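Putative XRE-family transcriptional regulator (Rhodococcus sp., PDB 2OFY) probably binds DNA through a helix-turn-helix domain and so is presumed to regulate transcription. Local coordinates at residues A[28-39]-A[59-67]. Numbering follows the deposited sequence.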
HETATM    1  N   MSE A  28       6.715  -7.874 -20.695  1.00 18.64           N
HETATM    2  CA  MSE A  28       6.262  -9.065 -20.021  1.00 22.89           C
HETATM    3  C   MSE A  28       4.732  -9.192 -20.157  1.00 19.21           C
HETATM    4  O   MSE A  28       4.012  -8.187 -20.262  1.00 17.39           O
HETATM    5  CB  MSE A  28       6.653  -9.046 -18.532  1.00 21.18           C
HETATM    6  CG  MSE A  28       8.149  -9.015 -18.237  1.00 25.24           C
HETATM    7 SE   MSE A  28       8.305  -8.462 -16.339  1.00 43.39          SE
HETATM    8  CE  MSE A  28       7.414 -10.156 -15.655  1.00 23.41           C
ATOM      9  N   SER A  29       4.260 -10.436 -20.165  1.00 17.36           N
ATOM     10  CA  SER A  29       2.871 -10.748 -20.366  1.00 16.59           C
ATOM     11  C   SER A  29       2.000 -10.281 -19.188  1.00 17.99           C
ATOM     12  O   SER A  29       2.359 -10.502 -18.030  1.00 16.37           O
ATOM     13  CB  SER A  29       2.768 -12.276 -20.472  1.00 16.28           C
ATOM     14  OG  SER A  29       1.454 -12.707 -20.258  1.00 17.18           O
HETATM   15  N   MSE A  30       0.837  -9.697 -19.465  1.00 18.66           N
HETATM   16  CA  MSE A  30      -0.100  -9.426 -18.350  1.00 23.22           C
HETATM   17  C   MSE A  30      -0.528 -10.703 -17.628  1.00 19.31           C
HETATM   18  O   MSE A  30      -0.715 -10.717 -16.403  1.00 17.33           O
HETATM   19  CB  MSE A  30      -1.336  -8.700 -18.834  1.00 22.28           C
HETATM   20  CG  MSE A  30      -1.064  -7.290 -19.338  1.00 24.00           C
HETATM   21 SE   MSE A  30      -2.829  -6.524 -19.722  1.00 40.86          SE
HETATM   22  CE  MSE A  30      -3.018  -6.130 -17.961  1.00 21.09           C
ATOM     23  N   VAL A  31      -0.684 -11.793 -18.376  1.00 17.53           N
ATOM     24  CA  VAL A  31      -1.157 -13.034 -17.754  1.00 16.89           C
ATOM     25  C   VAL A  31      -0.080 -13.533 -16.818  1.00 16.34           C
ATOM     26  O   VAL A  31      -0.359 -13.960 -15.706  1.00 16.66           O
ATOM     27  CB  VAL A  31      -1.423 -14.131 -18.802  1.00 17.61           C
ATOM     28  CG1 VAL A  31      -1.752 -15.452 -18.086  1.00 16.12           C
ATOM     29  CG2 VAL A  31      -2.563 -13.689 -19.716  1.00 17.83           C
ATOM     30  N   THR A  32       1.161 -13.501 -17.275  1.00 14.97           N
ATOM     31  CA  THR A  32       2.216 -14.009 -16.433  1.00 16.11           C
ATOM     32  C   THR A  32       2.358 -13.180 -15.139  1.00 16.54           C
ATOM     33  O   THR A  32       2.443 -13.727 -14.032  1.00 16.37           O
ATOM     34  CB  THR A  32       3.501 -14.048 -17.195  1.00 16.57           C
ATOM     35  OG1 THR A  32       3.304 -14.898 -18.353  1.00 17.84           O
ATOM     36  CG2 THR A  32       4.575 -14.580 -16.321  1.00 18.62           C
ATOM     37  N   VAL A  33       2.391 -11.874 -15.310  1.00 15.59           N
ATOM     38  CA  VAL A  33       2.419 -10.948 -14.142  1.00 14.69           C
ATOM     39  C   VAL A  33       1.246 -11.265 -13.170  1.00 15.74           C
ATOM     40  O   VAL A  33       1.470 -11.474 -11.985  1.00 16.39           O
ATOM     41  CB  VAL A  33       2.486  -9.472 -14.549  1.00 16.22           C
ATOM     42  CG1 VAL A  33       2.478  -8.617 -13.219  1.00 14.77           C
ATOM     43  CG2 VAL A  33       3.770  -9.198 -15.348  1.00 16.63           C
ATOM     44  N   ALA A  34       0.005 -11.303 -13.686  1.00 15.51           N
ATOM     45  CA  ALA A  34      -1.203 -11.548 -12.874  1.00 16.02           C
ATOM     46  C   ALA A  34      -1.097 -12.900 -12.166  1.00 16.30           C
ATOM     47  O   ALA A  34      -1.309 -13.002 -10.940  1.00 18.74           O
ATOM     48  CB  ALA A  34      -2.435 -11.522 -13.770  1.00 15.20           C
ATOM     49  N   PHE A  35      -0.688 -13.946 -12.914  1.00 16.44           N
ATOM     50  CA  PHE A  35      -0.525 -15.289 -12.325  1.00 16.24           C
ATOM     51  C   PHE A  35       0.501 -15.314 -11.187  1.00 16.73           C
ATOM     52  O   PHE A  35       0.213 -15.878 -10.127  1.00 17.10           O
ATOM     53  CB  PHE A  35      -0.181 -16.367 -13.367  1.00 15.74           C
ATOM     54  CG  PHE A  35       0.104 -17.745 -12.760  1.00 16.28           C
ATOM     55  CD1 PHE A  35      -0.929 -18.565 -12.255  1.00 16.02           C
ATOM     56  CD2 PHE A  35       1.411 -18.220 -12.671  1.00 18.29           C
ATOM     57  CE1 PHE A  35      -0.639 -19.806 -11.687  1.00 17.11           C
ATOM     58  CE2 PHE A  35       1.700 -19.468 -12.101  1.00 18.41           C
ATOM     59  CZ  PHE A  35       0.673 -20.271 -11.614  1.00 17.44           C
ATOM     60  N   ASP A  36       1.685 -14.735 -11.411  1.00 15.81           N
ATOM     61  CA  ASP A  36       2.765 -14.759 -10.429  1.00 16.41           C
ATOM     62  C   ASP A  36       2.428 -13.907  -9.194  1.00 17.14           C
ATOM     63  O   ASP A  36       2.881 -14.231  -8.100  1.00 18.30           O
ATOM     64  CB  ASP A  36       4.111 -14.253 -11.045  1.00 17.19           C
ATOM     65  CG  ASP A  36       4.726 -15.230 -12.056  1.00 19.24           C
ATOM     66  OD1 ASP A  36       4.235 -16.383 -12.229  1.00 18.19           O
ATOM     67  OD2 ASP A  36       5.755 -14.854 -12.714  1.00 21.07           O
ATOM     68  N   ALA A  37       1.626 -12.866  -9.381  1.00 17.16           N
ATOM     69  CA  ALA A  37       1.198 -11.948  -8.289  1.00 18.58           C
ATOM     70  C   ALA A  37      -0.037 -12.472  -7.554  1.00 18.66           C
ATOM     71  O   ALA A  37      -0.420 -11.990  -6.475  1.00 18.75           O
ATOM     72  CB  ALA A  37       0.946 -10.530  -8.835  1.00 19.87           C
ATOM     73  N   GLY A  38      -0.680 -13.463  -8.161  1.00 18.97           N
ATOM     74  CA  GLY A  38      -1.899 -14.056  -7.591  1.00 19.53           C
ATOM     75  C   GLY A  38      -3.142 -13.190  -7.767  1.00 20.02           C
ATOM     76  O   GLY A  38      -4.078 -13.208  -6.914  1.00 20.92           O
ATOM     77  N   ILE A  39      -3.234 -12.503  -8.891  1.00 17.40           N
ATOM     78  CA  ILE A  39      -4.411 -11.671  -9.137  1.00 17.36           C
ATOM     79  C   ILE A  39      -5.007 -11.942 -10.509  1.00 17.13           C
ATOM     80  O   ILE A  39      -4.418 -12.701 -11.304  1.00 17.80           O
ATOM     81  CB  ILE A  39      -4.068 -10.176  -8.999  1.00 17.58           C
ATOM     82  CG1 ILE A  39      -3.043  -9.728 -10.063  1.00 17.70           C
ATOM     83  CG2 ILE A  39      -3.601  -9.847  -7.541  1.00 18.35           C
ATOM     84  CD1 ILE A  39      -2.862  -8.146 -10.142  1.00 17.98           C
ATOM     85  N   THR A  59      -1.808  -6.108  -2.718  1.00 20.22           N
ATOM     86  CA  THR A  59      -1.821  -6.312  -4.186  1.00 21.47           C
ATOM     87  C   THR A  59      -0.688  -5.581  -4.897  1.00 21.21           C
ATOM     88  O   THR A  59       0.005  -6.188  -5.729  1.00 20.83           O
ATOM     89  CB  THR A  59      -3.161  -5.952  -4.758  1.00 22.25           C
ATOM     90  OG1 THR A  59      -4.135  -6.787  -4.093  1.00 24.76           O
ATOM     91  CG2 THR A  59      -3.170  -6.192  -6.286  1.00 23.30           C
ATOM     92  N   ILE A  60      -0.479  -4.319  -4.542  1.00 18.93           N
ATOM     93  CA  ILE A  60       0.586  -3.551  -5.178  1.00 18.53           C
ATOM     94  C   ILE A  60       1.951  -4.175  -4.802  1.00 18.73           C
ATOM     95  O   ILE A  60       2.866  -4.290  -5.653  1.00 20.24           O
ATOM     96  CB  ILE A  60       0.485  -2.081  -4.809  1.00 19.57           C
ATOM     97  CG1 ILE A  60      -0.852  -1.488  -5.294  1.00 19.01           C
ATOM     98  CG2 ILE A  60       1.674  -1.329  -5.323  1.00 19.80           C
ATOM     99  CD1 ILE A  60      -1.151  -1.670  -6.806  1.00 20.73           C
ATOM    100  N   ALA A  61       2.084  -4.571  -3.532  1.00 18.35           N
ATOM    101  CA  ALA A  61       3.283  -5.242  -3.090  1.00 17.92           C
ATOM    102  C   ALA A  61       3.559  -6.498  -3.920  1.00 18.84           C
ATOM    103  O   ALA A  61       4.670  -6.776  -4.254  1.00 19.23           O
ATOM    104  CB  ALA A  61       3.148  -5.597  -1.592  1.00 18.35           C
ATOM    105  N   ALA A  62       2.530  -7.285  -4.208  1.00 17.34           N
ATOM    106  CA  ALA A  62       2.748  -8.554  -4.881  1.00 19.53           C
ATOM    107  C   ALA A  62       3.166  -8.267  -6.316  1.00 18.64           C
ATOM    108  O   ALA A  62       3.992  -8.984  -6.879  1.00 18.38           O
ATOM    109  CB  ALA A  62       1.484  -9.385  -4.830  1.00 20.39           C
ATOM    110  N   VAL A  63       2.530  -7.281  -6.926  1.00 18.88           N
ATOM    111  CA  VAL A  63       2.826  -6.989  -8.350  1.00 19.57           C
ATOM    112  C   VAL A  63       4.258  -6.423  -8.402  1.00 19.29           C
ATOM    113  O   VAL A  63       5.080  -6.808  -9.249  1.00 20.45           O
ATOM    114  CB  VAL A  63       1.840  -6.024  -8.963  1.00 19.77           C
ATOM    115  CG1 VAL A  63       2.367  -5.486 -10.355  1.00 21.99           C
ATOM    116  CG2 VAL A  63       0.445  -6.663  -9.054  1.00 19.70           C
ATOM    117  N   ALA A  64       4.573  -5.517  -7.505  1.00 19.82           N
ATOM    118  CA  ALA A  64       5.942  -4.935  -7.467  1.00 21.14           C
ATOM    119  C   ALA A  64       6.997  -6.002  -7.306  1.00 21.05           C
ATOM    120  O   ALA A  64       8.038  -5.990  -8.001  1.00 21.38           O
ATOM    121  CB  ALA A  64       6.061  -3.821  -6.329  1.00 20.10           C
ATOM    122  N   ARG A  65       6.763  -6.958  -6.410  1.00 21.04           N
ATOM    123  CA  ARG A  65       7.764  -8.046  -6.244  1.00 22.45           C
ATOM    124  C   ARG A  65       7.970  -8.838  -7.555  1.00 21.56           C
ATOM    125  O   ARG A  65       9.084  -9.118  -7.927  1.00 22.35           O
ATOM    126  CB  ARG A  65       7.469  -8.937  -5.065  1.00 22.24           C
ATOM    127  CG  ARG A  65       6.109  -9.491  -4.963  1.00 27.08           C
ATOM    128  CD  ARG A  65       5.992 -10.907  -5.485  1.00 31.06           C
ATOM    129  NE  ARG A  65       4.663 -11.454  -5.243  1.00 25.07           N
ATOM    130  CZ  ARG A  65       4.320 -12.698  -5.522  1.00 32.71           C
ATOM    131  NH1 ARG A  65       5.244 -13.516  -6.046  1.00 33.68           N
ATOM    132  NH2 ARG A  65       3.077 -13.134  -5.243  1.00 30.21           N
ATOM    133  N   VAL A  66       6.889  -9.174  -8.257  1.00 20.81           N
ATOM    134  CA  VAL A  66       6.967  -9.916  -9.525  1.00 20.36           C
ATOM    135  C   VAL A  66       7.804  -9.109 -10.528  1.00 20.68           C
ATOM    136  O   VAL A  66       8.596  -9.700 -11.311  1.00 21.37           O
ATOM    137  CB  VAL A  66       5.560 -10.247 -10.091  1.00 19.72           C
ATOM    138  CG1 VAL A  66       5.629 -10.806 -11.546  1.00 18.88           C
ATOM    139  CG2 VAL A  66       4.770 -11.253  -9.136  1.00 18.30           C
ATOM    140  N   LEU A  67       7.648  -7.777 -10.494  1.00 21.04           N
ATOM    141  CA  LEU A  67       8.332  -6.873 -11.432  1.00 20.76           C
ATOM    142  C   LEU A  67       9.714  -6.436 -10.970  1.00 21.56           C
ATOM    143  O   LEU A  67      10.360  -5.614 -11.656  1.00 21.31           O
ATOM    144  CB  LEU A  67       7.460  -5.641 -11.730  1.00 20.94           C
ATOM    145  CG  LEU A  67       6.069  -5.966 -12.264  1.00 20.10           C
ATOM    146  CD1 LEU A  67       5.317  -4.632 -12.328  1.00 18.59           C
ATOM    147  CD2 LEU A  67       6.193  -6.602 -13.691  1.00 19.11           C
TER
HETATM  148  O   HOH W   1       4.946 -15.896  -7.686  1.00 45.88           O
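A37 and A62 bring the backbones closest, CA to CA 5.1 Å, where helix 30-37 meets helix 59-66 at 121° with the axes 8.8 Å apart. This is all-helical packing within the helix-turn-helix domain of an XRE-family protein: helix 30-37, which leads by a short turn into helix 41-48, rests on the later helix 57-66. The two alanines allow the close approach, and V66 packs beside A37 with its two methyls split. CG1, anti to the backbone N (chi1 170°), reaches V33 CG1 and D36 CB, while CG2, beside that N, presses on the D36-A37 peptide, 3.5 Å from A37 N. V63 CG2 touches both A37 CB and I39 CD1, the latter at 3.8 Å with the side chains roughly perpendicular. G38 is the positive-phi residue of the Schellman motif that ends helix 30-37; I39, just after it, points its side chain toward helix 59-66. Towards the other end, L67 CD2 touches both V33 CG2 and the M28 selenium, 3.9 Å from each. L44 of helix 41-48 also packs on V33. The R65 chain, bent at chi2 (98°), brings one guanidinium face over V66 CG2, which sits off-centre toward its rim; a water donates to D36 O at 2.7 Å and accepts from R65 NH1 at 2.9 Å.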